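2-oxoglutarate-dependent dioxygenase tropC (Talaromyces stipitatus, PDB 6XJJ) acts as an iron- and 2-oxoglutarate-dependent dioxygenase in the biosynthesis of fungal tropolones. Local coordinates at residues His243-Cys248 / Ala300-Tyr305; Tyr73-Leu78 / Val282-Asp287; Cys248-Leu253 / Ala315-Gly320; Arg223-Ala228 / Arg311-Phe316. All blocks are in the same frame, centred on the assembly; numbering follows the deposited sequence.

The four contacts come from a compact part of the fold. Contacts 2, 3 and 4 belong to one mixed sheet, where the strands run 75-79, 281-285, 249-253, 311-318 and 222-227 in order. Strand 311-318 serves both contact 3 and contact 4. Contact 1 pairs the iron-binding loop with strand 302-304 of a smaller sheet. Its centre lies about 10 Å from that of contact 2, 11 Å from contact 3 and 14 Å from contact 4. Along the chain, contact 1 is nested inside the loop closed by contact 4. Contact 2 alone reaches back to the N-terminal part of the chain. Together the two beta layers frame the iron site, as in double-stranded beta-helix dioxygenases.

Contact 1: residues His243-Cys248 / Ala300-Tyr305; sequences HTDFGC and ARHRVY. With FE (Fe (III) ion), chain B.
The His302 ring has His243 ND1 over one face, toward the rim. At its edge, in the plane, lie the iron, Asp245 CG and Ala300 O. The His243 ring has Asp245 OD1 in its plane, also at the edge. The two imidazole planes are 62° apart. Iron is bound by His243 NE2 at 2.2 Å, Asp245 OD1 at 2.4 Å and His302 NE2 at 2.5 Å. This is the facial triad of two histidines and one carboxylate. In His243 and His302 alike, CG lies between the backbone N and the carbonyl carbon (chi1 69° and 57°). This turns both rings to the same side of the strand pair, toward iron. The Asp245 carboxylate stands nearly perpendicular to the His302 ring. Behind the metal, the backbones pair: His302 N bonds His243 O at 3.0 Å, and His243 N bonds His302 O at 3.2 Å. His302 ND1 donates to Ala300 O at 3.0 Å, and His243 ND1 bonds Gly241 O. Each imidazole is therefore held at both nitrogens. Its rotation is fixed, and the carbonyls at ND1 may strengthen NE2 as a donor to iron.

Contact 2: residues Tyr73-Leu78 / Val282-Asp287; sequences YGFFNL and VINMGD
Phe76 and Ile283 form the hydrogen-bonded pair at the middle of two antiparallel strands, 75-78 and 282-285. Ile283 N bonds Phe76 O at 2.8 Å, almost straight at 174°, and Phe76 N returns a bond to Ile283 O at 3.0 Å. A third bond, Met285 N to Gly74 O at 3.2 Å, joins the strands at Gly74 itself, where the chain leaves helix 56-72 with positive phi. These three bonds make this the tight part. Leu78 CB adds to it, packing on Ile283 CG1 at 3.8 Å and facing helix 171-204. The Phe76 and Ile283 side chains point the same way, and Phe76 reaches helix 56-72. On the other face of the sheet, Val282 CG1 meets Phe75 CD2 at 3.7 Å. The Asn77 end is looser, though every touching residue is buried. There Asn77 OD1 meets Val282 CG2 at 3.6 Å without a bond between them. Chemically, this is the second shell of the iron site. Phe75 meets the His302 ring edge-to-face. CG of Asn284 lies between the backbone N and the carbonyl carbon (chi1 59°). Its ND2 bonds Asp245 OD2, the oxygen that does not bind iron, which probably positions that ligand.

Contact 3: residues Cys248-Leu253 / Ala315-Gly320; sequences CVSILL and AFFLNG
Leu318 and Cys248 meet at a classic beta bulge, where Cys248 and Val249 both face Leu318 in an antiparallel strand pair of the major sheet of the double-stranded beta-helix core. Leu318 O takes two bonds: from Cys248 N at 2.8 Å, and a weak one from Val249 N at 3.3 Å. Leu318 N answers to Val249 O at 2.8 Å. The Cys248 CB points toward the partner segment, and SG, anti to the carbonyl carbon (chi1 -62°), comes to 3.9 Å from Gly320 N. The Leu318 side chain leaves on the face that also carries Val249, Ile251 and Phe316, and packs on Ile214, Pro218 and Ile220. Phe316 is the third main contributor. Its backbone is paired with Ile251: Ile251 N bonds Phe316 O at 2.8 Å, and Phe316 N bonds Ile251 O at 3.0 Å. Their side chains share the face covered by helix 171-204, where both meet Met185. The other face carries Ser250, Phe317, Leu252 and Ala315, and looks toward the iron. There the Ser250 hydroxyl sits beside the Phe317 ring, with its hydrogen bond going to Asp245 OD2, an iron ligand's second oxygen. Farther along that face, the Leu252 CD1 methyl rests on Ala315 CB at 3.9 Å.

Contact 4: residues Arg223-Ala228 / Arg311-Phe316; sequences RLLHYA and RYSVAF
Arg223 N bonds Ala315 O at 2.6 Å, and Ala315 N bonds Arg223 O at 3.0 Å, at one end of this antiparallel strand pair. Leu225 N then bonds Ser313 O at 2.9 Å, and Tyr227 N bonds Arg311 O at 3.0 Å. The two return bonds, from Ser313 N and Arg311 N, are weak. A water links the side chains: Tyr227 OH lies 3.0 Å from it, while Ser313 OG is farther and Arg311 NH2 donates only weakly. Arg311 is the predicted 2-oxoglutarate-binding arginine. Its chain runs extended, with CG anti to the backbone N (chi1 175°), and this lays it alongside the Tyr227 ring. The guanidinium and ring planes are 16° apart, but Tyr227 CE2 comes in at the guanidinium edge, 3.4 Å from Arg311 NE, and the groups are not stacked. On the same face Leu225 CD1 touches Ala315 CB. The other face holds Leu224 CD2 against Val314 CG2 at 3.8 Å. There the His226 ring has Tyr312 OH over one face and Ala228 N over the opposite one, with Glu140 bonded to His226 ND1. Strand 139-144 continues the sheet beyond strand 222-227. Helices 85-99 and 171-204 cover the Leu224 and Val314 face.

Contact 1: residues His243-Cys248 / Ala300-Tyr305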
loop_
_atom_site.group_PDB
_atom_site.type_symbol
_atom_site.label_atom_id
_atom_site.label_comp_id
_atom_site.label_asym_id
_atom_site.label_seq_id
_atom_site.Cartn_x
_atom_site.Cartn_y
_atom_site.Cartn_z
ATOM N N HIS A 243 -7.381 3.554 11.033
ATOM C CA HIS A 243 -6.191 4.374 10.886
ATOM C C HIS A 243 -6.291 5.150 9.581
ATOM O O HIS A 243 -7.176 4.911 8.752
ATOM C CB HIS A 243 -4.915 3.529 10.884
ATOM C CG HIS A 243 -4.761 2.680 9.663
ATOM N ND1 HIS A 243 -5.493 1.532 9.452
ATOM C CD2 HIS A 243 -3.965 2.822 8.581
ATOM C CE1 HIS A 243 -5.145 0.997 8.297
ATOM N NE2 HIS A 243 -4.224 1.765 7.745
ATOM N N THR A 244 -5.379 6.099 9.423
ATOM C CA THR A 244 -5.008 6.621 8.120
ATOM C C THR A 244 -3.577 6.198 7.828
ATOM O O THR A 244 -2.787 5.919 8.737
ATOM C CB THR A 244 -5.104 8.148 8.050
ATOM O OG1 THR A 244 -4.174 8.731 8.970
ATOM C CG2 THR A 244 -6.494 8.608 8.386
ATOM N N ASP A 245 -3.250 6.152 6.544
ATOM C CA ASP A 245 -1.874 5.952 6.126
ATOM C C ASP A 245 -1.153 7.291 6.187
ATOM O O ASP A 245 -1.734 8.331 5.865
ATOM C CB ASP A 245 -1.818 5.379 4.713
ATOM C CG ASP A 245 -2.431 3.987 4.618
ATOM O OD1 ASP A 245 -2.652 3.341 5.664
ATOM O OD2 ASP A 245 -2.694 3.533 3.486
ATOM N N PHE A 246 0.108 7.271 6.622
ATOM C CA PHE A 246 0.809 8.537 6.816
ATOM C C PHE A 246 1.439 9.053 5.523
ATOM O O PHE A 246 1.606 10.267 5.364
ATOM C CB PHE A 246 1.892 8.394 7.889
ATOM C CG PHE A 246 2.472 9.715 8.356
ATOM C CD1 PHE A 246 1.833 10.439 9.351
ATOM C CD2 PHE A 246 3.639 10.235 7.805
ATOM C CE1 PHE A 246 2.342 11.648 9.796
ATOM C CE2 PHE A 246 4.153 11.453 8.250
ATOM C CZ PHE A 246 3.500 12.155 9.246
ATOM N N GLY A 247 1.786 8.160 4.592
ATOM C CA GLY A 247 2.565 8.531 3.424
ATOM C C GLY A 247 1.828 9.299 2.345
ATOM O O GLY A 247 0.975 10.148 2.624
ATOM N N CYS A 248 2.171 9.009 1.089
ATOM C CA CYS A 248 1.581 9.676 -0.063
ATOM C C CYS A 248 0.582 8.785 -0.792
ATOM O O CYS A 248 -0.602 9.128 -0.879
ATOM C CB CYS A 248 2.696 10.124 -1.020
ATOM S SG CYS A 248 3.870 11.328 -0.327
ATOM N N ALA A 300 -8.337 9.047 3.918
ATOM C CA ALA A 300 -9.566 8.571 4.529
ATOM C C ALA A 300 -9.269 7.446 5.511
ATOM O O ALA A 300 -8.412 6.593 5.260
ATOM C CB ALA A 300 -10.558 8.083 3.466
ATOM N N ARG A 301 -9.977 7.454 6.633
ATOM C CA ARG A 301 -9.898 6.357 7.587
ATOM C C ARG A 301 -10.358 5.047 6.954
ATOM O O ARG A 301 -11.249 5.024 6.098
ATOM C CB ARG A 301 -10.738 6.713 8.818
ATOM C CG ARG A 301 -10.017 7.694 9.749
ATOM C CD ARG A 301 -10.905 8.419 10.754
ATOM N NE ARG A 301 -11.788 7.553 11.536
ATOM C CZ ARG A 301 -13.115 7.681 11.600
ATOM N NH1 ARG A 301 -13.738 8.666 10.972
ATOM N NH2 ARG A 301 -13.827 6.839 12.331
ATOM N N HIS A 302 -9.711 3.955 7.354
ATOM C CA HIS A 302 -10.048 2.634 6.848
ATOM C C HIS A 302 -9.550 1.593 7.836
ATOM O O HIS A 302 -8.731 1.883 8.714
ATOM C CB HIS A 302 -9.459 2.386 5.449
ATOM C CG HIS A 302 -7.968 2.532 5.370
ATOM N ND1 HIS A 302 -7.343 3.758 5.282
ATOM C CD2 HIS A 302 -6.977 1.606 5.358
ATOM C CE1 HIS A 302 -6.035 3.582 5.219
ATOM N NE2 HIS A 302 -5.785 2.284 5.267
ATOM N N ARG A 303 -10.062 0.373 7.679
ATOM C CA ARG A 303 -9.772 -0.725 8.595
ATOM C C ARG A 303 -10.136 -2.029 7.895
ATOM O O ARG A 303 -10.694 -2.032 6.793
ATOM C CB ARG A 303 -10.546 -0.560 9.902
ATOM C CG ARG A 303 -12.049 -0.584 9.701
ATOM C CD ARG A 303 -12.784 -0.353 10.985
ATOM N NE ARG A 303 -14.229 -0.446 10.806
ATOM C CZ ARG A 303 -15.115 -0.190 11.761
ATOM N NH1 ARG A 303 -14.700 0.181 12.964
ATOM N NH2 ARG A 303 -16.412 -0.293 11.512
ATOM N N VAL A 304 -9.828 -3.144 8.555
ATOM C CA VAL A 304 -10.119 -4.474 8.033
ATOM C C VAL A 304 -10.720 -5.271 9.181
ATOM O O VAL A 304 -10.021 -5.584 10.153
ATOM C CB VAL A 304 -8.865 -5.174 7.482
ATOM C CG1 VAL A 304 -9.225 -6.521 6.862
ATOM C CG2 VAL A 304 -8.146 -4.290 6.481
ATOM N N TYR A 305 -12.008 -5.599 9.080
ATOM C CA TYR A 305 -12.626 -6.422 10.109
ATOM C C TYR A 305 -12.300 -7.898 9.892
ATOM O O TYR A 305 -11.830 -8.312 8.830
ATOM C CB TYR A 305 -14.141 -6.215 10.153
ATOM C CG TYR A 305 -14.888 -6.499 8.868
ATOM C CD1 TYR A 305 -15.241 -7.795 8.512
ATOM C CD2 TYR A 305 -15.294 -5.461 8.040
ATOM C CE1 TYR A 305 -15.941 -8.051 7.340
ATOM C CE2 TYR A 305 -15.997 -5.705 6.873
ATOM C CZ TYR A 305 -16.321 -7.003 6.526
ATOM O OH TYR A 305 -17.021 -7.251 5.363
HETATM FE FE FE B . -3.620 1.100 5.689
#

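Contact 2: residues Tyr73-Leu78 / Val282-Asp287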
loop_
_atom_site.group_PDB
_atom_site.type_symbol
_atom_site.label_atom_id
_atom_site.label_comp_id
_atom_site.label_asym_id
_atom_site.label_seq_id
_atom_site.Cartn_x
_atom_site.Cartn_y
_atom_site.Cartn_z
ATOM N N TYR A 73 -13.500 10.107 -2.172
ATOM C CA TYR A 73 -13.367 8.962 -1.284
ATOM C C TYR A 73 -11.958 8.760 -0.747
ATOM O O TYR A 73 -11.790 8.035 0.237
ATOM C CB TYR A 73 -13.792 7.669 -1.999
ATOM C CG TYR A 73 -15.185 7.713 -2.593
ATOM C CD1 TYR A 73 -16.310 7.441 -1.825
ATOM C CD2 TYR A 73 -15.369 8.015 -3.936
ATOM C CE1 TYR A 73 -17.581 7.482 -2.379
ATOM C CE2 TYR A 73 -16.627 8.056 -4.495
ATOM C CZ TYR A 73 -17.730 7.789 -3.714
ATOM O OH TYR A 73 -18.984 7.830 -4.278
ATOM N N GLY A 74 -10.945 9.361 -1.362
ATOM C CA GLY A 74 -9.586 8.997 -1.021
ATOM C C GLY A 74 -9.195 7.593 -1.422
ATOM O O GLY A 74 -8.046 7.206 -1.201
ATOM N N PHE A 75 -10.121 6.807 -1.976
ATOM C CA PHE A 75 -9.811 5.497 -2.521
ATOM C C PHE A 75 -10.368 5.368 -3.929
ATOM O O PHE A 75 -11.367 6.002 -4.279
ATOM C CB PHE A 75 -10.397 4.288 -1.768
ATOM C CG PHE A 75 -9.767 3.965 -0.437
ATOM C CD1 PHE A 75 -9.212 4.920 0.397
ATOM C CD2 PHE A 75 -9.567 2.624 -0.127
ATOM C CE1 PHE A 75 -8.617 4.541 1.609
ATOM C CE2 PHE A 75 -8.954 2.243 1.037
ATOM C CZ PHE A 75 -8.470 3.198 1.908
ATOM N N PHE A 76 -9.715 4.515 -4.719
ATOM C CA PHE A 76 -10.342 3.829 -5.839
ATOM C C PHE A 76 -9.705 2.460 -6.051
ATOM O O PHE A 76 -8.639 2.148 -5.514
ATOM C CB PHE A 76 -10.265 4.513 -7.218
ATOM C CG PHE A 76 -8.939 5.160 -7.572
ATOM C CD1 PHE A 76 -7.929 5.397 -6.656
ATOM C CD2 PHE A 76 -8.572 5.152 -8.916
ATOM C CE1 PHE A 76 -6.716 5.928 -7.055
ATOM C CE2 PHE A 76 -7.336 5.623 -9.320
ATOM C CZ PHE A 76 -6.406 5.990 -8.380
ATOM N N ASN A 77 -10.392 1.647 -6.861
ATOM C CA ASN A 77 -9.805 0.487 -7.524
ATOM C C ASN A 77 -9.218 0.883 -8.871
ATOM O O ASN A 77 -9.833 1.633 -9.638
ATOM C CB ASN A 77 -10.847 -0.610 -7.737
ATOM C CG ASN A 77 -11.126 -1.407 -6.486
ATOM O OD1 ASN A 77 -10.356 -2.295 -6.117
ATOM N ND2 ASN A 77 -12.232 -1.102 -5.827
ATOM N N LEU A 78 -8.035 0.349 -9.161
ATOM C CA LEU A 78 -7.284 0.673 -10.365
ATOM C C LEU A 78 -7.166 -0.565 -11.240
ATOM O O LEU A 78 -6.737 -1.620 -10.764
ATOM C CB LEU A 78 -5.888 1.189 -10.009
ATOM C CG LEU A 78 -5.009 1.723 -11.145
ATOM C CD1 LEU A 78 -4.041 2.757 -10.598
ATOM C CD2 LEU A 78 -4.238 0.616 -11.846
ATOM N N VAL A 282 -6.028 -1.660 -5.071
ATOM C CA VAL A 282 -6.688 -0.608 -4.302
ATOM C C VAL A 282 -5.689 0.505 -4.056
ATOM O O VAL A 282 -4.586 0.265 -3.552
ATOM C CB VAL A 282 -7.242 -1.134 -2.969
ATOM C CG1 VAL A 282 -7.836 0.010 -2.153
ATOM C CG2 VAL A 282 -8.284 -2.183 -3.188
ATOM N N ILE A 283 -6.082 1.720 -4.408
ATOM C CA ILE A 283 -5.231 2.893 -4.314
ATOM C C ILE A 283 -5.881 3.846 -3.333
ATOM O O ILE A 283 -7.080 4.123 -3.440
ATOM C CB ILE A 283 -5.064 3.574 -5.682
ATOM C CG1 ILE A 283 -4.616 2.580 -6.759
ATOM C CG2 ILE A 283 -4.111 4.755 -5.573
ATOM C CD1 ILE A 283 -3.310 1.912 -6.494
ATOM N N ASN A 284 -5.104 4.341 -2.375
ATOM C CA ASN A 284 -5.589 5.405 -1.510
ATOM C C ASN A 284 -4.489 6.414 -1.228
ATOM O O ASN A 284 -3.293 6.119 -1.324
ATOM C CB ASN A 284 -6.095 4.881 -0.176
ATOM C CG ASN A 284 -5.039 4.151 0.583
ATOM O OD1 ASN A 284 -4.265 3.406 -0.002
ATOM N ND2 ASN A 284 -4.879 4.494 1.849
ATOM N N MET A 285 -4.924 7.599 -0.831
ATOM C CA MET A 285 -4.042 8.699 -0.486
ATOM C C MET A 285 -3.724 8.675 1.010
ATOM O O MET A 285 -4.528 8.217 1.829
ATOM C CB MET A 285 -4.709 10.022 -0.849
ATOM C CG MET A 285 -5.202 10.108 -2.300
ATOM S SD MET A 285 -3.901 10.143 -3.562
ATOM C CE MET A 285 -3.767 8.409 -4.023
ATOM N N GLY A 286 -2.539 9.179 1.357
ATOM C CA GLY A 286 -2.097 9.276 2.729
ATOM C C GLY A 286 -2.104 10.711 3.241
ATOM O O GLY A 286 -2.468 11.660 2.549
ATOM N N ASP A 287 -1.669 10.848 4.496
ATOM C CA ASP A 287 -1.719 12.145 5.168
ATOM C C ASP A 287 -0.751 13.145 4.540
ATOM O O ASP A 287 -1.069 14.334 4.415
ATOM C CB ASP A 287 -1.410 11.964 6.654
ATOM C CG ASP A 287 -2.467 11.152 7.372
ATOM O OD1 ASP A 287 -3.589 11.035 6.837
ATOM O OD2 ASP A 287 -2.167 10.610 8.457
#

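Contact 3: residues Cys248-Leu253 / Ala315-Gly320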
loop_
_atom_site.group_PDB
_atom_site.type_symbol
_atom_site.label_atom_id
_atom_site.label_comp_id
_atom_site.label_asym_id
_atom_site.label_seq_id
_atom_site.Cartn_x
_atom_site.Cartn_y
_atom_site.Cartn_z
ATOM N N CYS A 248 2.171 9.009 1.089
ATOM C CA CYS A 248 1.581 9.676 -0.063
ATOM C C CYS A 248 0.582 8.785 -0.792
ATOM O O CYS A 248 -0.602 9.128 -0.879
ATOM C CB CYS A 248 2.696 10.124 -1.020
ATOM S SG CYS A 248 3.870 11.328 -0.327
ATOM N N VAL A 249 1.031 7.645 -1.317
ATOM C CA VAL A 249 0.190 6.740 -2.090
ATOM C C VAL A 249 0.385 5.333 -1.542
ATOM O O VAL A 249 1.502 4.954 -1.174
ATOM C CB VAL A 249 0.526 6.799 -3.597
ATOM C CG1 VAL A 249 -0.342 5.813 -4.392
ATOM C CG2 VAL A 249 0.363 8.227 -4.123
ATOM N N SER A 250 -0.707 4.572 -1.452
ATOM C CA SER A 250 -0.644 3.169 -1.069
ATOM C C SER A 250 -1.338 2.345 -2.143
ATOM O O SER A 250 -2.358 2.769 -2.696
ATOM C CB SER A 250 -1.295 2.911 0.295
ATOM O OG SER A 250 -0.663 3.661 1.324
ATOM N N ILE A 251 -0.781 1.172 -2.433
ATOM C CA ILE A 251 -1.298 0.289 -3.474
ATOM C C ILE A 251 -1.449 -1.093 -2.857
ATOM O O ILE A 251 -0.455 -1.699 -2.436
ATOM C CB ILE A 251 -0.376 0.213 -4.702
ATOM C CG1 ILE A 251 -0.020 1.610 -5.206
ATOM C CG2 ILE A 251 -1.092 -0.565 -5.801
ATOM C CD1 ILE A 251 1.042 1.625 -6.282
ATOM N N LEU A 252 -2.675 -1.603 -2.832
ATOM C CA LEU A 252 -3.000 -2.828 -2.121
ATOM C C LEU A 252 -3.442 -3.887 -3.117
ATOM O O LEU A 252 -4.177 -3.591 -4.065
ATOM C CB LEU A 252 -4.122 -2.584 -1.100
ATOM C CG LEU A 252 -4.633 -3.723 -0.215
ATOM C CD1 LEU A 252 -3.626 -4.062 0.879
ATOM C CD2 LEU A 252 -5.999 -3.365 0.365
ATOM N N LEU A 253 -2.999 -5.120 -2.897
ATOM C CA LEU A 253 -3.446 -6.274 -3.666
ATOM C C LEU A 253 -4.237 -7.188 -2.743
ATOM O O LEU A 253 -3.666 -7.773 -1.815
ATOM C CB LEU A 253 -2.257 -7.023 -4.269
ATOM C CG LEU A 253 -2.563 -8.339 -4.993
ATOM C CD1 LEU A 253 -3.451 -8.112 -6.207
ATOM C CD2 LEU A 253 -1.277 -9.047 -5.389
ATOM N N ALA A 315 0.613 -4.853 0.595
ATOM C CA ALA A 315 0.440 -3.414 0.697
ATOM C C ALA A 315 1.787 -2.780 0.415
ATOM O O ALA A 315 2.779 -3.103 1.075
ATOM C CB ALA A 315 -0.072 -3.016 2.084
ATOM N N PHE A 316 1.831 -1.907 -0.579
ATOM C CA PHE A 316 3.028 -1.145 -0.889
ATOM C C PHE A 316 2.705 0.329 -0.752
ATOM O O PHE A 316 1.594 0.766 -1.067
ATOM C CB PHE A 316 3.609 -1.637 -2.268
ATOM C CG PHE A 316 4.555 -0.686 -3.006
ATOM C CD1 PHE A 316 4.577 0.690 -2.856
ATOM C CD2 PHE A 316 5.701 -1.258 -3.541
ATOM C CE1 PHE A 316 5.524 1.472 -3.505
ATOM C CE2 PHE A 316 6.674 -0.480 -4.148
ATOM C CZ PHE A 316 6.586 0.880 -4.111
ATOM N N PHE A 317 3.663 1.078 -0.193
ATOM C CA PHE A 317 3.431 2.473 0.118
ATOM C C PHE A 317 4.579 3.306 -0.417
ATOM O O PHE A 317 5.716 2.839 -0.526
ATOM C CB PHE A 317 3.276 2.789 1.642
ATOM C CG PHE A 317 2.504 1.758 2.434
ATOM C CD1 PHE A 317 2.831 0.414 2.389
ATOM C CD2 PHE A 317 1.320 2.117 3.063
ATOM C CE1 PHE A 317 2.101 -0.521 3.097
ATOM C CE2 PHE A 317 0.569 1.176 3.735
ATOM C CZ PHE A 317 0.958 -0.139 3.747
ATOM N N LEU A 318 4.249 4.550 -0.749
ATOM C CA LEU A 318 5.206 5.563 -1.166
ATOM C C LEU A 318 5.128 6.706 -0.162
ATOM O O LEU A 318 4.099 7.388 -0.068
ATOM C CB LEU A 318 4.908 6.034 -2.589
ATOM C CG LEU A 318 5.696 7.252 -3.088
ATOM C CD1 LEU A 318 7.191 6.971 -3.099
ATOM C CD2 LEU A 318 5.206 7.667 -4.470
ATOM N N ASN A 319 6.205 6.904 0.591
ATOM C CA ASN A 319 6.281 7.957 1.594
ATOM C C ASN A 319 7.098 9.128 1.062
ATOM O O ASN A 319 7.810 9.017 0.061
ATOM C CB ASN A 319 6.908 7.424 2.888
ATOM C CG ASN A 319 6.041 6.394 3.577
ATOM O OD1 ASN A 319 4.815 6.420 3.470
ATOM N ND2 ASN A 319 6.678 5.453 4.259
ATOM N N GLY A 320 6.976 10.265 1.748
ATOM C CA GLY A 320 7.877 11.376 1.502
ATOM C C GLY A 320 9.325 10.984 1.713
ATOM O O GLY A 320 9.651 10.019 2.413
#

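Contact 4: residues Arg223-Ala228 / Arg311-Phe316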
loop_
_atom_site.group_PDB
_atom_site.type_symbol
_atom_site.label_atom_id
_atom_site.label_comp_id
_atom_site.label_asym_id
_atom_site.label_seq_id
_atom_site.Cartn_x
_atom_site.Cartn_y
_atom_site.Cartn_z
ATOM N N ARG A 223 4.525 -4.368 2.594
ATOM C CA ARG A 223 4.244 -5.335 3.648
ATOM C C ARG A 223 3.491 -6.523 3.073
ATOM O O ARG A 223 2.532 -6.352 2.312
ATOM C CB ARG A 223 3.441 -4.714 4.801
ATOM C CG ARG A 223 4.182 -3.576 5.473
ATOM C CD ARG A 223 3.663 -3.237 6.856
ATOM N NE ARG A 223 4.394 -2.110 7.430
ATOM C CZ ARG A 223 4.305 -1.731 8.697
ATOM N NH1 ARG A 223 3.557 -2.422 9.542
ATOM N NH2 ARG A 223 5.007 -0.695 9.134
ATOM N N LEU A 224 3.939 -7.722 3.434
ATOM C CA LEU A 224 3.187 -8.943 3.185
ATOM C C LEU A 224 2.332 -9.208 4.417
ATOM O O LEU A 224 2.844 -9.206 5.541
ATOM C CB LEU A 224 4.119 -10.126 2.916
ATOM C CG LEU A 224 5.144 -9.968 1.787
ATOM C CD1 LEU A 224 5.972 -11.245 1.649
ATOM C CD2 LEU A 224 4.504 -9.571 0.460
ATOM N N LEU A 225 1.040 -9.427 4.207
ATOM C CA LEU A 225 0.061 -9.408 5.284
ATOM C C LEU A 225 -0.664 -10.742 5.369
ATOM O O LEU A 225 -1.045 -11.322 4.345
ATOM C CB LEU A 225 -0.944 -8.275 5.065
ATOM C CG LEU A 225 -0.346 -6.864 5.139
ATOM C CD1 LEU A 225 -1.278 -5.817 4.550
ATOM C CD2 LEU A 225 -0.050 -6.518 6.579
ATOM N N HIS A 226 -0.840 -11.222 6.602
ATOM C CA HIS A 226 -1.590 -12.438 6.893
ATOM C C HIS A 226 -2.618 -12.155 7.978
ATOM O O HIS A 226 -2.281 -11.606 9.031
ATOM C CB HIS A 226 -0.673 -13.570 7.355
ATOM C CG HIS A 226 -1.415 -14.814 7.721
ATOM N ND1 HIS A 226 -0.924 -15.743 8.613
ATOM C CD2 HIS A 226 -2.610 -15.290 7.302
ATOM C CE1 HIS A 226 -1.793 -16.728 8.741
ATOM N NE2 HIS A 226 -2.825 -16.475 7.957
ATOM N N TYR A 227 -3.863 -12.559 7.730
ATOM C CA TYR A 227 -4.969 -12.400 8.678
ATOM C C TYR A 227 -5.507 -13.792 8.995
ATOM O O TYR A 227 -6.225 -14.380 8.181
ATOM C CB TYR A 227 -6.072 -11.532 8.085
ATOM C CG TYR A 227 -5.650 -10.135 7.701
ATOM C CD1 TYR A 227 -5.141 -9.249 8.635
ATOM C CD2 TYR A 227 -5.714 -9.725 6.376
ATOM C CE1 TYR A 227 -4.749 -7.970 8.266
ATOM C CE2 TYR A 227 -5.324 -8.459 5.996
ATOM C CZ TYR A 227 -4.839 -7.585 6.941
ATOM O OH TYR A 227 -4.447 -6.324 6.547
ATOM N N ALA A 228 -5.179 -14.321 10.166
ATOM C CA ALA A 228 -5.742 -15.605 10.555
ATOM C C ALA A 228 -7.257 -15.481 10.712
ATOM O O ALA A 228 -7.741 -14.496 11.285
ATOM C CB ALA A 228 -5.122 -16.093 11.862
ATOM N N ARG A 311 -7.150 -14.673 4.831
ATOM C CA ARG A 311 -6.948 -13.499 3.991
ATOM C C ARG A 311 -5.472 -13.134 3.936
ATOM O O ARG A 311 -4.804 -13.031 4.974
ATOM C CB ARG A 311 -7.776 -12.306 4.499
ATOM C CG ARG A 311 -7.544 -10.984 3.749
ATOM C CD ARG A 311 -8.456 -9.871 4.271
ATOM N NE ARG A 311 -8.008 -8.529 3.886
ATOM C CZ ARG A 311 -8.287 -7.912 2.741
ATOM N NH1 ARG A 311 -9.031 -8.493 1.807
ATOM N NH2 ARG A 311 -7.809 -6.690 2.535
ATOM N N TYR A 312 -4.980 -12.954 2.715
ATOM C CA TYR A 312 -3.672 -12.388 2.429
ATOM C C TYR A 312 -3.855 -11.070 1.691
ATOM O O TYR A 312 -4.870 -10.845 1.024
ATOM C CB TYR A 312 -2.844 -13.351 1.580
ATOM C CG TYR A 312 -2.483 -14.629 2.294
ATOM C CD1 TYR A 312 -1.704 -14.615 3.440
ATOM C CD2 TYR A 312 -2.982 -15.847 1.858
ATOM C CE1 TYR A 312 -1.383 -15.787 4.099
ATOM C CE2 TYR A 312 -2.676 -17.020 2.516
ATOM C CZ TYR A 312 -1.880 -16.984 3.637
ATOM O OH TYR A 312 -1.575 -18.154 4.293
ATOM N N SER A 313 -2.871 -10.191 1.829
ATOM C CA SER A 313 -2.832 -8.982 1.023
ATOM C C SER A 313 -1.399 -8.472 0.986
ATOM O O SER A 313 -0.583 -8.786 1.857
ATOM C CB SER A 313 -3.795 -7.919 1.562
ATOM O OG SER A 313 -3.454 -7.533 2.879
ATOM N N VAL A 314 -1.093 -7.706 -0.058
ATOM C CA VAL A 314 0.218 -7.089 -0.223
ATOM C C VAL A 314 0.009 -5.588 -0.326
ATOM O O VAL A 314 -0.695 -5.108 -1.223
ATOM C CB VAL A 314 0.963 -7.629 -1.453
ATOM C CG1 VAL A 314 2.280 -6.892 -1.637
ATOM C CG2 VAL A 314 1.211 -9.119 -1.299
ATOM N N ALA A 315 0.613 -4.853 0.595
ATOM C CA ALA A 315 0.440 -3.414 0.697
ATOM C C ALA A 315 1.787 -2.780 0.415
ATOM O O ALA A 315 2.779 -3.103 1.075
ATOM C CB ALA A 315 -0.072 -3.016 2.084
ATOM N N PHE A 316 1.831 -1.907 -0.579
ATOM C CA PHE A 316 3.028 -1.145 -0.889
ATOM C C PHE A 316 2.705 0.329 -0.752
ATOM O O PHE A 316 1.594 0.766 -1.067
ATOM C CB PHE A 316 3.609 -1.637 -2.268
ATOM C CG PHE A 316 4.555 -0.686 -3.006
ATOM C CD1 PHE A 316 4.577 0.690 -2.856
ATOM C CD2 PHE A 316 5.701 -1.258 -3.541
ATOM C CE1 PHE A 316 5.524 1.472 -3.505
ATOM C CE2 PHE A 316 6.674 -0.480 -4.148
ATOM C CZ PHE A 316 6.586 0.880 -4.111
HETATM O O HOH W 1 -5.327 -5.080 4.014
#